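PDB 7BZV: 2-aminomuconic 6-semialdehyde dehydrogenase from Pseudomonas sp., which probably catalyses the NAD+-dependent oxidation of 2-aminomuconic 6-semialdehyde in the meta-cleavage pathway of 2-aminophenol catabolism, working as a tetramer. Local coordinates for residues Ala73-Met76 against Glu77-Gln81; Arg335-Val338 against Leu339-Glu343; Leu426-Ala429 against His430-Ser433. All coordinates share one frame; numbering follows the deposited sequence.

Interaction 1: residues Ala73-Met76 against Glu77-Gln81; sequences ANEM and ERRQQ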
ATOM      1  N   ALA B  73      22.067 -11.226  12.651  1.00 35.60           N
ATOM      2  CA  ALA B  73      22.184 -10.023  13.458  1.00 28.59           C
ATOM      3  C   ALA B  73      22.536 -10.356  14.909  1.00 42.18           C
ATOM      4  O   ALA B  73      23.344  -9.659  15.527  1.00 32.97           O
ATOM      5  CB  ALA B  73      20.886  -9.217  13.405  1.00 32.19           C
ATOM      6  N   ASN B  74      21.915 -11.392  15.481  1.00 34.51           N
ATOM      7  CA  ASN B  74      22.218 -11.749  16.865  1.00 45.45           C
ATOM      8  C   ASN B  74      23.683 -12.151  17.016  1.00 42.78           C
ATOM      9  O   ASN B  74      24.330 -11.790  18.001  1.00 42.33           O
ATOM     10  CB  ASN B  74      21.317 -12.892  17.333  1.00 45.12           C
ATOM     11  CG  ASN B  74      19.864 -12.455  17.600  1.00 37.86           C
ATOM     12  OD1 ASN B  74      19.553 -11.271  17.741  1.00 40.24           O
ATOM     13  ND2 ASN B  74      18.970 -13.428  17.625  1.00 38.91           N
ATOM     14  N   GLU B  75      24.226 -12.902  16.047  1.00 41.12           N
ATOM     15  CA  GLU B  75      25.626 -13.302  16.139  1.00 44.71           C
ATOM     16  C   GLU B  75      26.551 -12.104  15.954  1.00 46.27           C
ATOM     17  O   GLU B  75      27.558 -11.985  16.657  1.00 43.85           O
ATOM     18  CB  GLU B  75      25.921 -14.401  15.125  1.00 51.88           C
ATOM     19  CG  GLU B  75      27.384 -14.798  15.026  1.00 59.81           C
ATOM     20  CD  GLU B  75      27.945 -15.438  16.293  1.00 50.71           C
ATOM     21  OE1 GLU B  75      27.254 -15.478  17.334  1.00 44.26           O
ATOM     22  OE2 GLU B  75      29.101 -15.893  16.247  1.00 44.48           O
ATOM     23  N   MET B  76      26.220 -11.188  15.035  1.00 34.69           N
ATOM     24  CA  MET B  76      26.980  -9.942  14.941  1.00 37.12           C
ATOM     25  C   MET B  76      26.982  -9.195  16.266  1.00 44.44           C
ATOM     26  O   MET B  76      28.007  -8.638  16.676  1.00 37.96           O
ATOM     27  CB  MET B  76      26.405  -9.036  13.850  1.00 36.24           C
ATOM     28  CG  MET B  76      26.603  -9.589  12.438  1.00 34.52           C
ATOM     29  SD  MET B  76      25.803  -8.526  11.211  1.00 31.46           S
ATOM     30  CE  MET B  76      26.813  -7.038  11.284  1.00 31.51           C
ATOM     31  N   GLU B  77      25.826  -9.110  16.920  1.00 39.43           N
ATOM     32  CA  GLU B  77      25.775  -8.401  18.191  1.00 36.85           C
ATOM     33  C   GLU B  77      26.647  -9.094  19.237  1.00 37.64           C
ATOM     34  O   GLU B  77      27.376  -8.436  19.981  1.00 46.04           O
ATOM     35  CB  GLU B  77      24.338  -8.314  18.665  1.00 48.05           C
ATOM     36  CG  GLU B  77      24.073  -7.290  19.745  1.00 52.14           C
ATOM     37  CD  GLU B  77      22.610  -6.905  19.731  1.00 61.73           C
ATOM     38  OE1 GLU B  77      21.801  -7.802  20.045  1.00 45.70           O
ATOM     39  OE2 GLU B  77      22.275  -5.750  19.363  1.00 61.09           O
ATOM     40  N   ARG B  78      26.588 -10.423  19.298  1.00 41.46           N
ATOM     41  CA  ARG B  78      27.429 -11.158  20.235  1.00 42.45           C
ATOM     42  C   ARG B  78      28.902 -10.883  19.989  1.00 46.84           C
ATOM     43  O   ARG B  78      29.695 -10.881  20.932  1.00 46.63           O
ATOM     44  CB  ARG B  78      27.163 -12.654  20.122  1.00 42.02           C
ATOM     45  CG  ARG B  78      27.838 -13.487  21.212  1.00 46.26           C
ATOM     46  CD  ARG B  78      27.756 -14.970  20.920  1.00 48.02           C
ATOM     47  NE  ARG B  78      28.628 -15.437  19.829  1.00 45.79           N
ATOM     48  CZ  ARG B  78      29.946 -15.612  19.935  1.00 55.66           C
ATOM     49  NH1 ARG B  78      30.570 -15.344  21.076  1.00 64.55           N
ATOM     50  NH2 ARG B  78      30.638 -16.049  18.889  1.00 49.67           N
ATOM     51  N   ARG B  79      29.290 -10.659  18.731  1.00 41.57           N
ATOM     52  CA  ARG B  79      30.682 -10.424  18.379  1.00 37.53           C
ATOM     53  C   ARG B  79      30.962  -8.966  18.070  1.00 35.00           C
ATOM     54  O   ARG B  79      31.883  -8.650  17.310  1.00 40.25           O
ATOM     55  CB  ARG B  79      31.076 -11.310  17.205  1.00 45.57           C
ATOM     56  CG  ARG B  79      30.932 -12.787  17.486  1.00 43.77           C
ATOM     57  CD  ARG B  79      31.656 -13.575  16.447  1.00 43.91           C
ATOM     58  NE  ARG B  79      33.045 -13.152  16.345  1.00 48.88           N
ATOM     59  CZ  ARG B  79      33.838 -13.444  15.328  1.00 43.97           C
ATOM     60  NH1 ARG B  79      33.383 -14.163  14.316  1.00 49.14           N
ATOM     61  NH2 ARG B  79      35.088 -13.016  15.326  1.00 44.21           N
ATOM     62  N   GLN B  80      30.212  -8.061  18.686  1.00 36.52           N
ATOM     63  CA  GLN B  80      30.268  -6.677  18.239  1.00 40.96           C
ATOM     64  C   GLN B  80      31.584  -5.992  18.582  1.00 45.06           C
ATOM     65  O   GLN B  80      31.976  -5.052  17.880  1.00 36.62           O
ATOM     66  CB  GLN B  80      29.100  -5.879  18.815  1.00 31.15           C
ATOM     67  CG  GLN B  80      29.226  -5.358  20.232  1.00 51.55           C
ATOM     68  CD  GLN B  80      27.929  -4.667  20.672  1.00 78.81           C
ATOM     69  OE1 GLN B  80      27.139  -4.218  19.836  1.00 79.97           O
ATOM     70  NE2 GLN B  80      27.709  -4.581  21.976  1.00 89.07           N
ATOM     71  N   GLN B  81      32.276  -6.413  19.644  1.00 47.06           N
ATOM     72  CA  GLN B  81      33.595  -5.832  19.903  1.00 37.27           C
ATOM     73  C   GLN B  81      34.587  -6.242  18.812  1.00 39.32           C
ATOM     74  O   GLN B  81      35.433  -5.441  18.383  1.00 43.61           O
ATOM     75  CB  GLN B  81      34.081  -6.248  21.294  1.00 42.33           C
ATOM     76  CG  GLN B  81      35.349  -5.522  21.759  1.00 47.21           C
ATOM     77  CD  GLN B  81      35.083  -4.055  22.045  1.00 46.61           C
ATOM     78  OE1 GLN B  81      34.191  -3.716  22.818  1.00 57.02           O
ATOM     79  NE2 GLN B  81      35.843  -3.180  21.406  1.00 54.22           N
TER

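Interaction 2: residues Arg335-Val338 against Leu339-Glu343; sequences RDKV and LSYFE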
ATOM      1  N   ARG B 335      44.521  10.939   1.516  1.00 38.52           N
ATOM      2  CA  ARG B 335      45.071  12.146   2.127  1.00 34.63           C
ATOM      3  C   ARG B 335      45.757  13.008   1.083  1.00 41.65           C
ATOM      4  O   ARG B 335      45.517  14.218   1.003  1.00 43.42           O
ATOM      5  CB  ARG B 335      46.062  11.775   3.236  1.00 38.19           C
ATOM      6  CG  ARG B 335      46.711  12.966   3.983  1.00 43.99           C
ATOM      7  CD  ARG B 335      48.052  13.436   3.413  1.00 66.36           C
ATOM      8  NE  ARG B 335      48.918  12.341   2.976  1.00 71.35           N
ATOM      9  CZ  ARG B 335      49.661  11.602   3.791  1.00 68.43           C
ATOM     10  NH1 ARG B 335      49.667  11.853   5.100  1.00 63.84           N
ATOM     11  NH2 ARG B 335      50.403  10.620   3.294  1.00 68.18           N
ATOM     12  N   ASP B 336      46.613  12.397   0.268  1.00 37.79           N
ATOM     13  CA  ASP B 336      47.214  13.144  -0.828  1.00 52.67           C
ATOM     14  C   ASP B 336      46.153  13.824  -1.689  1.00 47.17           C
ATOM     15  O   ASP B 336      46.293  15.000  -2.040  1.00 39.82           O
ATOM     16  CB  ASP B 336      48.084  12.221  -1.676  1.00 60.83           C
ATOM     17  CG  ASP B 336      49.349  11.820  -0.964  1.00 63.78           C
ATOM     18  OD1 ASP B 336      49.702  12.482   0.029  1.00 62.79           O
ATOM     19  OD2 ASP B 336      49.987  10.841  -1.393  1.00 65.30           O
ATOM     20  N   LYS B 337      45.086  13.108  -2.053  1.00 38.90           N
ATOM     21  CA  LYS B 337      44.064  13.734  -2.893  1.00 50.24           C
ATOM     22  C   LYS B 337      43.388  14.907  -2.177  1.00 37.80           C
ATOM     23  O   LYS B 337      43.204  15.974  -2.765  1.00 39.23           O
ATOM     24  CB  LYS B 337      43.015  12.707  -3.333  1.00 57.42           C
ATOM     25  CG  LYS B 337      41.874  13.284  -4.158  1.00 82.68           C
ATOM     26  CD  LYS B 337      40.737  12.275  -4.325  1.00 93.81           C
ATOM     27  CE  LYS B 337      39.492  12.901  -4.957  1.00 94.85           C
ATOM     28  NZ  LYS B 337      38.233  12.659  -4.171  1.00 65.35           N
ATOM     29  N   VAL B 338      43.007  14.743  -0.913  1.00 40.39           N
ATOM     30  CA  VAL B 338      42.380  15.855  -0.196  1.00 35.67           C
ATOM     31  C   VAL B 338      43.353  17.027  -0.067  1.00 42.73           C
ATOM     32  O   VAL B 338      42.982  18.189  -0.276  1.00 36.48           O
ATOM     33  CB  VAL B 338      41.869  15.373   1.174  1.00 28.71           C
ATOM     34  CG1 VAL B 338      41.393  16.530   2.037  1.00 36.16           C
ATOM     35  CG2 VAL B 338      40.757  14.339   0.968  1.00 30.57           C
ATOM     36  N   LEU B 339      44.617  16.758   0.256  1.00 42.73           N
ATOM     37  CA  LEU B 339      45.547  17.880   0.358  1.00 43.99           C
ATOM     38  C   LEU B 339      45.751  18.573  -0.984  1.00 39.47           C
ATOM     39  O   LEU B 339      45.970  19.790  -1.024  1.00 42.78           O
ATOM     40  CB  LEU B 339      46.896  17.421   0.901  1.00 47.09           C
ATOM     41  CG  LEU B 339      46.907  17.012   2.371  1.00 51.26           C
ATOM     42  CD1 LEU B 339      48.329  16.627   2.799  1.00 55.06           C
ATOM     43  CD2 LEU B 339      46.365  18.147   3.231  1.00 48.07           C
ATOM     44  N   SER B 340      45.733  17.823  -2.086  1.00 42.22           N
ATOM     45  CA  SER B 340      45.792  18.460  -3.401  1.00 43.76           C
ATOM     46  C   SER B 340      44.633  19.432  -3.581  1.00 53.40           C
ATOM     47  O   SER B 340      44.777  20.479  -4.225  1.00 38.60           O
ATOM     48  CB  SER B 340      45.748  17.409  -4.509  1.00 53.37           C
ATOM     49  OG  SER B 340      46.461  16.245  -4.148  1.00 86.28           O
ATOM     50  N   TYR B 341      43.461  19.088  -3.041  1.00 47.09           N
ATOM     51  CA  TYR B 341      42.328  19.992  -3.163  1.00 37.44           C
ATOM     52  C   TYR B 341      42.484  21.188  -2.236  1.00 28.37           C
ATOM     53  O   TYR B 341      42.100  22.298  -2.610  1.00 39.89           O
ATOM     54  CB  TYR B 341      41.009  19.230  -2.917  1.00 32.88           C
ATOM     55  CG  TYR B 341      40.381  18.673  -4.203  1.00 35.90           C
ATOM     56  CD1 TYR B 341      39.839  19.525  -5.170  1.00 40.57           C
ATOM     57  CD2 TYR B 341      40.319  17.305  -4.448  1.00 43.29           C
ATOM     58  CE1 TYR B 341      39.254  19.029  -6.338  1.00 37.50           C
ATOM     59  CE2 TYR B 341      39.734  16.794  -5.626  1.00 39.62           C
ATOM     60  CZ  TYR B 341      39.213  17.665  -6.565  1.00 44.79           C
ATOM     61  OH  TYR B 341      38.633  17.174  -7.714  1.00 46.88           O
ATOM     62  N   PHE B 342      43.058  21.001  -1.037  1.00 36.13           N
ATOM     63  CA  PHE B 342      43.432  22.155  -0.226  1.00 44.32           C
ATOM     64  C   PHE B 342      44.336  23.098  -1.021  1.00 51.47           C
ATOM     65  O   PHE B 342      44.224  24.328  -0.914  1.00 37.96           O
ATOM     66  CB  PHE B 342      44.154  21.726   1.065  1.00 43.15           C
ATOM     67  CG  PHE B 342      43.279  21.055   2.092  1.00 41.51           C
ATOM     68  CD1 PHE B 342      41.942  20.766   1.844  1.00 39.35           C
ATOM     69  CD2 PHE B 342      43.817  20.700   3.317  1.00 49.99           C
ATOM     70  CE1 PHE B 342      41.163  20.132   2.797  1.00 39.53           C
ATOM     71  CE2 PHE B 342      43.032  20.068   4.282  1.00 52.95           C
ATOM     72  CZ  PHE B 342      41.712  19.792   4.021  1.00 49.21           C
ATOM     73  N   GLU B 343      45.268  22.538  -1.796  1.00 54.08           N
ATOM     74  CA  GLU B 343      46.182  23.382  -2.564  1.00 56.99           C
ATOM     75  C   GLU B 343      45.451  24.061  -3.720  1.00 46.06           C
ATOM     76  O   GLU B 343      45.641  25.257  -3.964  1.00 50.69           O
ATOM     77  CB  GLU B 343      47.362  22.548  -3.074  1.00 56.07           C
ATOM     78  CG  GLU B 343      48.431  23.330  -3.847  1.00 72.56           C
ATOM     79  CD  GLU B 343      49.054  24.460  -3.039  1.00 73.55           C
ATOM     80  OE1 GLU B 343      49.286  24.277  -1.828  1.00 70.96           O
ATOM     81  OE2 GLU B 343      49.325  25.535  -3.615  1.00 74.33           O
TER

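Interaction 3: residues Leu426-Ala429 against His430-Ser433; sequences LSRA and HRVS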
ATOM      1  N   LEU B 426       7.740  26.956   9.155  1.00 23.39           N
ATOM      2  CA  LEU B 426       7.000  25.784   8.705  1.00 25.43           C
ATOM      3  C   LEU B 426       6.962  25.690   7.189  1.00 29.05           C
ATOM      4  O   LEU B 426       7.361  24.674   6.613  1.00 25.83           O
ATOM      5  CB  LEU B 426       5.572  25.822   9.247  1.00 22.93           C
ATOM      6  CG  LEU B 426       4.583  24.832   8.638  1.00 25.01           C
ATOM      7  CD1 LEU B 426       4.941  23.442   9.100  1.00 20.62           C
ATOM      8  CD2 LEU B 426       3.180  25.187   9.038  1.00 26.05           C
ATOM      9  N   SER B 427       6.402  26.710   6.529  1.00 25.27           N
ATOM     10  CA  SER B 427       6.187  26.609   5.093  1.00 23.55           C
ATOM     11  C   SER B 427       7.508  26.550   4.344  1.00 30.37           C
ATOM     12  O   SER B 427       7.643  25.830   3.343  1.00 24.61           O
ATOM     13  CB  SER B 427       5.353  27.790   4.615  1.00 28.39           C
ATOM     14  OG  SER B 427       3.988  27.506   4.872  1.00 31.26           O
ATOM     15  N   ARG B 428       8.487  27.314   4.808  1.00 26.20           N
ATOM     16  CA  ARG B 428       9.762  27.330   4.121  1.00 28.46           C
ATOM     17  C   ARG B 428      10.464  25.983   4.210  1.00 24.08           C
ATOM     18  O   ARG B 428      11.125  25.570   3.256  1.00 23.17           O
ATOM     19  CB  ARG B 428      10.651  28.424   4.701  1.00 27.41           C
ATOM     20  CG  ARG B 428      12.076  28.364   4.225  1.00 37.29           C
ATOM     21  CD  ARG B 428      12.907  29.276   5.088  1.00 37.81           C
ATOM     22  NE  ARG B 428      12.770  30.663   4.678  1.00 38.25           N
ATOM     23  CZ  ARG B 428      13.019  31.716   5.466  1.00 56.08           C
ATOM     24  NH1 ARG B 428      13.375  31.544   6.739  1.00 49.82           N
ATOM     25  NH2 ARG B 428      12.908  32.940   4.978  1.00 81.77           N
ATOM     26  N   ALA B 429      10.396  25.317   5.372  1.00 21.34           N
ATOM     27  CA  ALA B 429      11.026  24.018   5.530  1.00 29.07           C
ATOM     28  C   ALA B 429      10.547  23.048   4.458  1.00 24.57           C
ATOM     29  O   ALA B 429      11.350  22.359   3.806  1.00 22.65           O
ATOM     30  CB  ALA B 429      10.708  23.454   6.912  1.00 21.85           C
ATOM     31  N   HIS B 430       9.227  22.940   4.319  1.00 22.43           N
ATOM     32  CA  HIS B 430       8.635  21.990   3.386  1.00 22.16           C
ATOM     33  C   HIS B 430       8.865  22.432   1.950  1.00 32.28           C
ATOM     34  O   HIS B 430       9.253  21.622   1.107  1.00 24.41           O
ATOM     35  CB  HIS B 430       7.144  21.821   3.696  1.00 22.96           C
ATOM     36  CG  HIS B 430       6.895  21.063   4.963  1.00 24.41           C
ATOM     37  ND1 HIS B 430       7.008  19.695   5.049  1.00 23.07           N
ATOM     38  CD2 HIS B 430       6.618  21.492   6.216  1.00 23.62           C
ATOM     39  CE1 HIS B 430       6.777  19.309   6.293  1.00 28.81           C
ATOM     40  NE2 HIS B 430       6.515  20.381   7.020  1.00 21.82           N
ATOM     41  N   ARG B 431       8.699  23.722   1.663  1.00 27.73           N
ATOM     42  CA  ARG B 431       8.920  24.226   0.302  1.00 25.80           C
ATOM     43  C   ARG B 431      10.334  23.968  -0.189  1.00 24.04           C
ATOM     44  O   ARG B 431      10.546  23.486  -1.305  1.00 25.81           O
ATOM     45  CB  ARG B 431       8.703  25.744   0.248  1.00 36.21           C
ATOM     46  CG  ARG B 431       7.387  26.237  -0.085  1.00 42.70           C
ATOM     47  CD  ARG B 431       7.432  27.748  -0.435  1.00 32.07           C
ATOM     48  NE  ARG B 431       8.335  28.597   0.359  1.00 27.38           N
ATOM     49  CZ  ARG B 431       7.947  29.363   1.383  1.00 35.39           C
ATOM     50  NH1 ARG B 431       6.676  29.361   1.780  1.00 35.72           N
ATOM     51  NH2 ARG B 431       8.820  30.130   2.005  1.00 35.50           N
ATOM     52  N   VAL B 432      11.325  24.378   0.603  1.00 23.08           N
ATOM     53  CA  VAL B 432      12.713  24.310   0.160  1.00 21.38           C
ATOM     54  C   VAL B 432      13.203  22.864   0.100  1.00 26.78           C
ATOM     55  O   VAL B 432      13.852  22.452  -0.877  1.00 24.44           O
ATOM     56  CB  VAL B 432      13.603  25.184   1.075  1.00 20.74           C
ATOM     57  CG1 VAL B 432      15.061  25.036   0.724  1.00 27.47           C
ATOM     58  CG2 VAL B 432      13.166  26.630   0.966  1.00 25.49           C
ATOM     59  N   SER B 433      12.919  22.072   1.138  1.00 24.63           N
ATOM     60  CA  SER B 433      13.456  20.710   1.186  1.00 22.30           C
ATOM     61  C   SER B 433      12.952  19.892  -0.003  1.00 22.99           C
ATOM     62  O   SER B 433      13.718  19.145  -0.625  1.00 26.00           O
ATOM     63  CB  SER B 433      13.114  20.020   2.522  1.00 21.11           C
ATOM     64  OG  SER B 433      11.734  19.909   2.693  1.00 29.08           O
TER

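Interaction 1: residues Ala73-Met76 against Glu77-Gln81
Glu75 and Arg78 both hold CG opposite the backbone N (anti, chi1 174° and -171°), and a bend at chi2 of Glu75 and at chi3 of Arg78 lays their ends side by side, pointing the same way, one helical turn apart. The carboxylate meets the guanidinium side-on through two bonds: Arg78 NE gives to Glu75 OE1 at 2.8 Å, and Arg78 NH2 to Glu75 OE2 at 3.1 Å. Both oxygens are met on their syn sides and both bonds are fairly straight. The planes are nonetheless turned 36° apart, so this is a bidentate salt bridge with a twist. The aliphatic part of Arg79 lies close by: its CG lies over one face of the Arg78 guanidinium, toward the rim, and its CD comes within 3.5 Å of Glu75 OE2. The guanidinium of Arg79 itself turns to Asp82 and to Glu191 of helix 184-196.

Beneath these side chains helix 62-78 ends. Glu77 N and Arg78 N bond to Ala73 O and Asn74 O, each at 2.9 Å; Arg79 N reaches Glu75 O at 3.0 Å and, weakly, Met76 O. Arg79 leaves helical geometry and stands at the N-cap position of helix 80-91, making the joint between the two helices. Met76 packs on Ile107 and Phe110 of helix 95-119, while Asn74 and Glu77 both hold Arg111 of that helix.

An alanine in place of Glu75 would remove the carboxylate, is likely to leave Arg78 NE and NH2 without their mate, and would probably set that guanidinium free to turn. The two bonds fix the rotation of both groups, and the paired charge of Arg78, with Arg79 close by but its charged atoms not in contact, probably favours the ionised carboxylate.

Interaction 2: residues Arg335-Val338 against Leu339-Glu343
Leu339, Ser340, Tyr341 and Phe342 each bond through their backbone N to the carbonyl four residues earlier, from Arg335 O to Val338 O, with the Leu339 N to Arg335 O bond straightest at 171° and 2.8 Å long: regular alpha-helix throughout. On the inner side Val338 and Phe342 lie side by side, pointing the same way. Val338 CG1, anti to its own backbone N (chi1 172°), touches Phe342 CE1 at 3.7 Å and is almost as near to CZ, so one methyl branch touches the CE1-CZ side of the ring. The neighbouring pair is mixed: the Lys337 chain runs alongside Tyr341, and its CE meets CE2 at the ring edge, in the ring plane, 4.0 Å away. Beyond this apolar touch the polar ends part, Tyr341 OH bonding to Glu388 and Lys337 NZ weakly to Ile390 O.

At the start of the turn Leu339 CD1 packs against Arg335 CD. Bends at chi2 and chi3 of Arg335 carry its guanidinium back to Asp336, where NE forms a salt bridge with OD1 from above the carboxylate plane at 3.1 Å. Ser340 folds its hydroxyl onto its own helix: OG gives a very short bond to Asp336 O, the same carbonyl that accepts Ser340 N. A bound glycerol, probably from the crystallisation liquor, lies about 3 Å from the Ser340 side chain at the nearest atoms.

All this belongs to helix 332-348, which precedes edge strand 351-354 of the seven-stranded sheet. Loop residues meet it on several fronts: Leu329 against Val338, Val358 against Leu339, Val371 against Phe342, and Ile390, between helix 384-387 and strand 394-400, against Tyr341.

Interaction 3: residues Leu426-Ala429 against His430-Ser433
Leu426 and His430 touch by van der Waals contact at the start of the helix, their side chains crossing obliquely, with Leu426 CD1 3.9 Å from His430 CD2. Leu426 O faces the edge of the same imidazole near its plane, 3.3 Å from CD2. Two residues on, Arg428 and Val432 run side by side, with CG of the arginine 3.8 Å from CG2 of the valine.

Among the polar contacts, Ser433 doubles its bonding to Ala429 O: OG gives at 2.7 Å and the backbone N at 3.1 Å. With chi1 at 61°, OG sits between its own N and carbonyl carbon, which turns the hydroxyl back onto the preceding turn. Arg431 N and Val432 N bond to Ser427 O and Arg428 O, while the His430 N to Leu426 O bond is weak at 3.4 Å.

This helix, 426-435, is the crossover of a beta-alpha-beta unit between parallel strands 418-422 and 440-443, and Ala429 and Ser433 rest on Val443 of the latter.

Of the charged groups, Arg431 lays one guanidinium face over Arg428 CA, with NH1 3.5 Å from Ser427 CB; Glu403 takes its NE in a salt bridge, as Asp265 takes Arg428. Between subunits, His430 NE2 bonds to the same atom of His430 in the second subunit, and His430 ND1 to Tyr138 OH of the fourth.

In the fold
Interactions 1, 2 and 3 follow one another along the chain, each within a single local run, and none touches another: centres lie about 37 Å (1 and 2), 41 Å (1 and 3) and 36 Å (2 and 3) apart. Interaction 1 marks the joint between helices 62-78 and 80-91, packed on helices 95-119 and 184-196. Residues 335-343 and 426-433 lie on two helices linked to one seven-stranded sheet: helix 332-348 leads to its edge strand 351-354, and helix 426-435 to the other outermost strand, 440-443. Only 426-433 meets other subunits, touching all three, which ties this helix to the tetramer reported as necessary for NAD+ binding.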